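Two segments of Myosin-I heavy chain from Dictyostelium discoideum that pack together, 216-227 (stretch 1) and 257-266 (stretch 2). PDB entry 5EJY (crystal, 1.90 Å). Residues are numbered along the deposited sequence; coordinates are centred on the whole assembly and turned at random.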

ATOM      1  N   HIS A 216     -12.859   1.926  -3.021  1.00 23.06           N
ATOM      2  CA  HIS A 216     -13.047   3.053  -2.121  1.00 23.46           C
ATOM      3  C   HIS A 216     -12.498   2.669  -0.758  1.00 23.63           C
ATOM      4  O   HIS A 216     -12.958   1.702  -0.142  1.00 26.63           O
ATOM      5  N   ILE A 217     -11.502   3.419  -0.297  1.00 21.20           N
ATOM      6  CA  ILE A 217     -10.839   3.100   0.962  1.00 17.86           C
ATOM      7  C   ILE A 217     -10.812   4.286   1.923  1.00 22.42           C
ATOM      8  O   ILE A 217     -11.212   5.409   1.572  1.00 22.36           O
ATOM      9  N   ASP A 218     -10.338   4.037   3.141  1.00 20.75           N
ATOM     10  CA  ASP A 218     -10.090   5.130   4.071  1.00 21.46           C
ATOM     11  C   ASP A 218      -8.635   5.182   4.502  1.00 22.65           C
ATOM     12  O   ASP A 218      -7.810   4.349   4.067  1.00 19.48           O
ATOM     13  N   SER A 219      -8.302   6.177   5.324  1.00 19.97           N
ATOM     14  CA  SER A 219      -6.901   6.391   5.707  1.00 17.76           C
ATOM     15  C   SER A 219      -6.255   5.178   6.368  1.00 18.92           C
ATOM     16  O   SER A 219      -5.035   4.994   6.278  1.00 18.08           O
ATOM     17  N   ALA A 220      -7.062   4.368   7.046  1.00 17.26           N
ATOM     18  CA  ALA A 220      -6.550   3.225   7.817  1.00 16.49           C
ATOM     19  C   ALA A 220      -6.574   1.905   7.047  1.00 17.19           C
ATOM     20  O   ALA A 220      -6.175   0.874   7.583  1.00 20.97           O
ATOM     21  N   THR A 221      -7.021   1.936   5.797  1.00 16.22           N
ATOM     22  CA  THR A 221      -7.185   0.708   5.014  1.00 19.12           C
ATOM     23  C   THR A 221      -5.847   0.022   4.736  1.00 20.32           C
ATOM     24  O   THR A 221      -4.913   0.643   4.230  1.00 18.94           O
ATOM     25  N   THR A 222      -5.754  -1.255   5.088  1.00 20.04           N
ATOM     26  CA  THR A 222      -4.500  -1.981   4.926  1.00 19.00           C
ATOM     27  C   THR A 222      -4.417  -2.727   3.608  1.00 21.34           C
ATOM     28  O   THR A 222      -5.406  -2.875   2.899  1.00 19.79           O
ATOM     29  N   CYS A 223      -3.216  -3.204   3.289  1.00 19.94           N
ATOM     30  CA  CYS A 223      -3.041  -4.031   2.109  1.00 20.39           C
ATOM     31  C   CYS A 223      -3.905  -5.295   2.201  1.00 20.37           C
ATOM     32  O   CYS A 223      -4.525  -5.721   1.231  1.00 18.87           O
ATOM     33  N   GLN A 224      -3.949  -5.899   3.381  1.00 22.34           N
ATOM     34  CA  GLN A 224      -4.749  -7.102   3.565  1.00 24.38           C
ATOM     35  C   GLN A 224      -6.254  -6.868   3.370  1.00 22.29           C
ATOM     36  O   GLN A 224      -6.927  -7.659   2.706  1.00 17.23           O
ATOM     37  N   GLU A 225      -6.789  -5.781   3.928  1.00 21.88           N
ATOM     38  CA  GLU A 225      -8.206  -5.461   3.724  1.00 21.34           C
ATOM     39  C   GLU A 225      -8.515  -5.273   2.256  1.00 21.72           C
ATOM     40  O   GLU A 225      -9.511  -5.784   1.740  1.00 19.60           O
ATOM     41  N   SER A 226      -7.665  -4.516   1.580  1.00 18.51           N
ATOM     42  CA  SER A 226      -7.900  -4.218   0.171  1.00 20.62           C
ATOM     43  C   SER A 226      -7.708  -5.427  -0.739  1.00 20.32           C
ATOM     44  O   SER A 226      -8.401  -5.563  -1.754  1.00 19.10           O
ATOM     45  N   SER A 227      -6.767  -6.294  -0.377  1.00 18.85           N
ATOM     46  CA  SER A 227      -6.562  -7.540  -1.108  1.00 18.51           C
ATOM     47  C   SER A 227      -7.782  -8.458  -0.959  1.00 22.54           C
ATOM     48  O   SER A 227      -8.195  -9.094  -1.924  1.00 18.61           O
ATOM     49  N   ASP A 257       6.969  -5.068  -2.656  1.00 21.49           N
ATOM     50  CA  ASP A 257       5.981  -5.707  -1.810  1.00 23.49           C
ATOM     51  C   ASP A 257       5.350  -4.675  -0.878  1.00 25.07           C
ATOM     52  O   ASP A 257       6.012  -3.732  -0.440  1.00 23.14           O
ATOM     53  N   ILE A 258       4.069  -4.856  -0.585  1.00 23.40           N
ATOM     54  CA  ILE A 258       3.406  -4.064   0.448  1.00 23.60           C
ATOM     55  C   ILE A 258       2.998  -5.032   1.561  1.00 22.46           C
ATOM     56  O   ILE A 258       2.299  -6.009   1.303  1.00 23.90           O
ATOM     57  N   ALA A 259       3.440  -4.788   2.789  1.00 22.34           N
ATOM     58  CA  ALA A 259       3.094  -5.684   3.898  1.00 24.46           C
ATOM     59  C   ALA A 259       1.590  -5.675   4.199  1.00 23.50           C
ATOM     60  O   ALA A 259       0.916  -4.682   3.953  1.00 22.30           O
ATOM     61  N   PRO A 260       1.072  -6.781   4.753  1.00 24.03           N
ATOM     62  CA  PRO A 260      -0.374  -6.902   4.975  1.00 26.27           C
ATOM     63  C   PRO A 260      -0.931  -5.789   5.839  1.00 25.12           C
ATOM     64  O   PRO A 260      -2.045  -5.349   5.577  1.00 20.36           O
ATOM     65  N   THR A 261      -0.176  -5.333   6.839  1.00 23.73           N
ATOM     66  CA  THR A 261      -0.685  -4.300   7.746  1.00 26.81           C
ATOM     67  C   THR A 261      -0.325  -2.884   7.290  1.00 25.94           C
ATOM     68  O   THR A 261      -0.729  -1.910   7.918  1.00 25.75           O
ATOM     69  N   ASP A 262       0.447  -2.763   6.214  1.00 21.92           N
ATOM     70  CA  ASP A 262       0.785  -1.438   5.696  1.00 21.97           C
ATOM     71  C   ASP A 262      -0.457  -0.766   5.084  1.00 22.20           C
ATOM     72  O   ASP A 262      -1.358  -1.442   4.578  1.00 21.90           O
ATOM     73  N   LYS A 263      -0.498   0.559   5.136  1.00 19.80           N
ATOM     74  CA  LYS A 263      -1.680   1.314   4.697  1.00 20.56           C
ATOM     75  C   LYS A 263      -1.516   1.766   3.255  1.00 19.96           C
ATOM     76  O   LYS A 263      -0.496   2.354   2.902  1.00 19.37           O
ATOM     77  N   LEU A 264      -2.512   1.503   2.420  1.00 19.68           N
ATOM     78  CA  LEU A 264      -2.400   1.928   1.025  1.00 20.75           C
ATOM     79  C   LEU A 264      -2.272   3.436   0.894  1.00 21.49           C
ATOM     80  O   LEU A 264      -1.595   3.912  -0.008  1.00 19.71           O
ATOM     81  N   CYS A 265      -2.922   4.200   1.778  1.00 18.92           N
ATOM     82  CA  CYS A 265      -2.755   5.653   1.724  1.00 17.77           C
ATOM     83  C   CYS A 265      -1.306   6.108   1.967  1.00 18.59           C
ATOM     84  O   CYS A 265      -0.883   7.141   1.434  1.00 20.06           O
ATOM     85  N   ASP A 266      -0.549   5.352   2.756  1.00 17.44           N
ATOM     86  CA  ASP A 266       0.874   5.668   2.929  1.00 18.67           C
ATOM     87  C   ASP A 266       1.627   5.530   1.594  1.00 22.73           C
ATOM     88  O   ASP A 266       2.588   6.258   1.324  1.00 21.35           O
TER

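What holds the two backbones close enough for side chains to meet? Three backbone hydrogen bonds join the stretches: Leu-264 N to Thr-221 O at 3.1 Å, Cys-223 N to Asp-262 O at 2.9 Å, and Gln-224 N to Pro-260 O at 3.0 Å. The first two flank a single beta bridge between Thr-222 and Lys-263, and they are joined by CA-H...O contacts, Lys-263 CA to Thr-221 O at 3.3 Å and Thr-222 CA to Asp-262 O at 3.2 Å. Side chains pack around this close backbone pairing.

Which side chains form the apolar packing? Leu-264 (chi1 m, chi2 t) gives up the most area to the other stretch. Its CA-to-CB bond runs sideways, but the end of the side chain comes nearer, so CD2 lies 4.3 Å from Cys-223 CB and CD1 reaches 3.4 Å from Ser-226 OG. Cys-223, a t rotamer pointing toward stretch 2, also sets its CB 3.6 Å from Ile-258 CG2. Farther along, Ile-217 (chi1 p, chi2 t) extends its CD1 to 3.9 Å from Leu-264 CB and 4.0 Å from Cys-265 SG. That sulfur, on an m rotamer pointing toward stretch 1, also approaches Ser-219 CA at 3.9 Å.

How do the longer and more polar side chains fit around this packing? Gln-224 points toward stretch 2 with chi1 and chi2 both t, and its extended chain brings OE1 3.6 Å from Pro-260 CB. Lys-263 (chi1 m, chi2 p) leaves sideways; its CG sits 3.8 Å from Ser-219 O, and with chi3 and chi4 both t, its NZ donates to Thr-261 O at 3.0 Å. Thr-222, a p rotamer, places CG2 3.6 Å from Thr-261 O and keeps its hydroxyl for its own helix: OG1 accepts from Glu-225 N at 3.1 Å, a capping bond. In return, Thr-222 N donates to Glu-225 OE1 at 3.2 Å. In the preceding turn, Asp-218 N donates to OG1 of Thr-221, an m rotamer, at 3.0 Å.

Does water take part? Water 1 lies between the stretches, accepting from Cys-265 N at 2.8 Å and lying within hydrogen-bonding geometry of Thr-221 O at 2.7 Å and Asp-218 O at 3.3 Å. It thus links Cys-265 to the turn in stretch 1, close to where Thr-221 O already receives Leu-264 N.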

ATOM      1  CB  HIS A 216     -14.526   3.451  -2.031  1.00 22.87           C
ATOM      2  CG  HIS A 216     -15.048   4.074  -3.288  1.00 28.01           C
ATOM      3  ND1 HIS A 216     -15.602   3.335  -4.311  1.00 32.44           N
ATOM      4  CD2 HIS A 216     -15.065   5.363  -3.705  1.00 31.33           C
ATOM      5  CE1 HIS A 216     -15.949   4.143  -5.298  1.00 27.48           C
ATOM      6  NE2 HIS A 216     -15.632   5.379  -4.956  1.00 34.20           N
ATOM      7  CB  ILE A 217      -9.366   2.610   0.726  1.00 20.36           C
ATOM      8  CG1 ILE A 217      -8.481   3.736   0.184  1.00 19.06           C
ATOM      9  CG2 ILE A 217      -9.334   1.431  -0.254  1.00 23.72           C
ATOM     10  CD1 ILE A 217      -6.989   3.317   0.041  1.00 21.10           C
ATOM     11  CB  ASP A 218     -11.091   5.157   5.255  1.00 20.67           C
ATOM     12  CG  ASP A 218     -10.888   4.029   6.261  1.00 22.79           C
ATOM     13  OD1 ASP A 218      -9.823   3.380   6.293  1.00 21.58           O
ATOM     14  OD2 ASP A 218     -11.828   3.793   7.063  1.00 24.07           O
ATOM     15  CB  SER A 219      -6.803   7.584   6.666  1.00 18.34           C
ATOM     16  OG  SER A 219      -7.340   8.739   6.042  1.00 20.29           O
ATOM     17  CB  ALA A 220      -7.332   3.070   9.107  1.00 20.60           C
ATOM     18  CB  THR A 221      -7.922   0.977   3.688  1.00 21.32           C
ATOM     19  OG1 THR A 221      -9.270   1.367   3.981  1.00 21.06           O
ATOM     20  CG2 THR A 221      -7.948  -0.297   2.813  1.00 19.72           C
ATOM     21  CB  THR A 222      -4.304  -3.004   6.050  1.00 21.48           C
ATOM     22  OG1 THR A 222      -5.396  -3.926   6.022  1.00 22.19           O
ATOM     23  CG2 THR A 222      -4.258  -2.294   7.406  1.00 21.18           C
ATOM     24  CB  CYS A 223      -1.564  -4.386   1.946  1.00 18.39           C
ATOM     25  SG  CYS A 223      -1.247  -5.284   0.425  1.00 23.52           S
ATOM     26  CB  GLN A 224      -4.448  -7.744   4.921  1.00 24.01           C
ATOM     27  CG  GLN A 224      -5.190  -9.039   5.181  1.00 31.48           C
ATOM     28  CD  GLN A 224      -4.688  -9.753   6.436  1.00 35.43           C
ATOM     29  OE1 GLN A 224      -3.664  -9.386   6.999  1.00 34.02           O
ATOM     30  NE2 GLN A 224      -5.408 -10.778   6.864  1.00 40.75           N
ATOM     31  CB  GLU A 225      -8.602  -4.183   4.477  1.00 20.22           C
ATOM     32  CG  GLU A 225      -8.778  -4.379   5.954  1.00 24.50           C
ATOM     33  CD  GLU A 225      -9.038  -3.081   6.693  1.00 29.50           C
ATOM     34  OE1 GLU A 225      -8.728  -1.989   6.157  1.00 23.78           O
ATOM     35  OE2 GLU A 225      -9.554  -3.163   7.825  1.00 31.07           O
ATOM     36  CB  SER A 226      -7.006  -3.075  -0.290  1.00 22.68           C
ATOM     37  OG  SER A 226      -7.622  -1.843   0.019  1.00 25.44           O
ATOM     38  CB  SER A 227      -5.294  -8.250  -0.632  1.00 19.65           C
ATOM     39  OG  SER A 227      -4.157  -7.446  -0.892  1.00 19.73           O
ATOM     40  CB  ASP A 257       6.671  -6.805  -0.987  1.00 23.91           C
ATOM     41  CG  ASP A 257       5.719  -7.548  -0.071  1.00 25.84           C
ATOM     42  OD1 ASP A 257       4.925  -8.354  -0.582  1.00 30.92           O
ATOM     43  OD2 ASP A 257       5.763  -7.336   1.158  1.00 28.76           O
ATOM     44  CB  ILE A 258       2.162  -3.335  -0.114  1.00 22.01           C
ATOM     45  CG1 ILE A 258       2.550  -2.338  -1.219  1.00 19.45           C
ATOM     46  CG2 ILE A 258       1.411  -2.603   1.012  1.00 21.48           C
ATOM     47  CD1 ILE A 258       1.314  -1.727  -1.961  1.00 22.93           C
ATOM     48  CB  ALA A 259       3.883  -5.325   5.145  1.00 25.23           C
ATOM     49  CB  PRO A 260      -0.505  -8.245   5.699  1.00 27.01           C
ATOM     50  CG  PRO A 260       0.659  -9.045   5.199  1.00 30.48           C
ATOM     51  CD  PRO A 260       1.786  -8.031   5.088  1.00 30.79           C
ATOM     52  CB  THR A 261      -0.148  -4.501   9.182  1.00 31.11           C
ATOM     53  OG1 THR A 261       1.271  -4.416   9.158  1.00 31.81           O
ATOM     54  CG2 THR A 261      -0.545  -5.863   9.719  1.00 29.76           C
ATOM     55  CB  ASP A 262       1.880  -1.530   4.645  1.00 21.41           C
ATOM     56  CG  ASP A 262       3.278  -1.597   5.249  1.00 32.11           C
ATOM     57  OD1 ASP A 262       3.423  -1.726   6.476  1.00 32.25           O
ATOM     58  OD2 ASP A 262       4.235  -1.524   4.474  1.00 36.83           O
ATOM     59  CB  LYS A 263      -1.882   2.546   5.582  1.00 20.03           C
ATOM     60  CG  LYS A 263      -2.550   2.258   6.937  1.00 20.94           C
ATOM     61  CD  LYS A 263      -1.625   1.488   7.850  1.00 27.14           C
ATOM     62  CE  LYS A 263      -2.362   1.006   9.109  1.00 24.13           C
ATOM     63  NZ  LYS A 263      -1.398   0.188   9.947  1.00 25.19           N
ATOM     64  CB  LEU A 264      -3.558   1.414   0.159  1.00 19.68           C
ATOM     65  CG  LEU A 264      -3.753  -0.101   0.036  1.00 23.15           C
ATOM     66  CD1 LEU A 264      -4.782  -0.414  -1.066  1.00 25.39           C
ATOM     67  CD2 LEU A 264      -2.451  -0.813  -0.243  1.00 21.93           C
ATOM     68  CB  CYS A 265      -3.717   6.364   2.680  1.00 17.04           C
ATOM     69  SG  CYS A 265      -5.428   6.368   2.083  1.00 20.99           S
ATOM     70  CB  ASP A 266       1.526   4.763   3.992  1.00 20.49           C
ATOM     71  CG  ASP A 266       1.215   5.210   5.423  1.00 24.30           C
ATOM     72  OD1 ASP A 266       0.774   6.362   5.613  1.00 21.19           O
ATOM     73  OD2 ASP A 266       1.429   4.404   6.359  1.00 22.63           O
TER
HETATM   74  O   HOH W   1      -4.750   3.295   3.750  1.00 19.67           O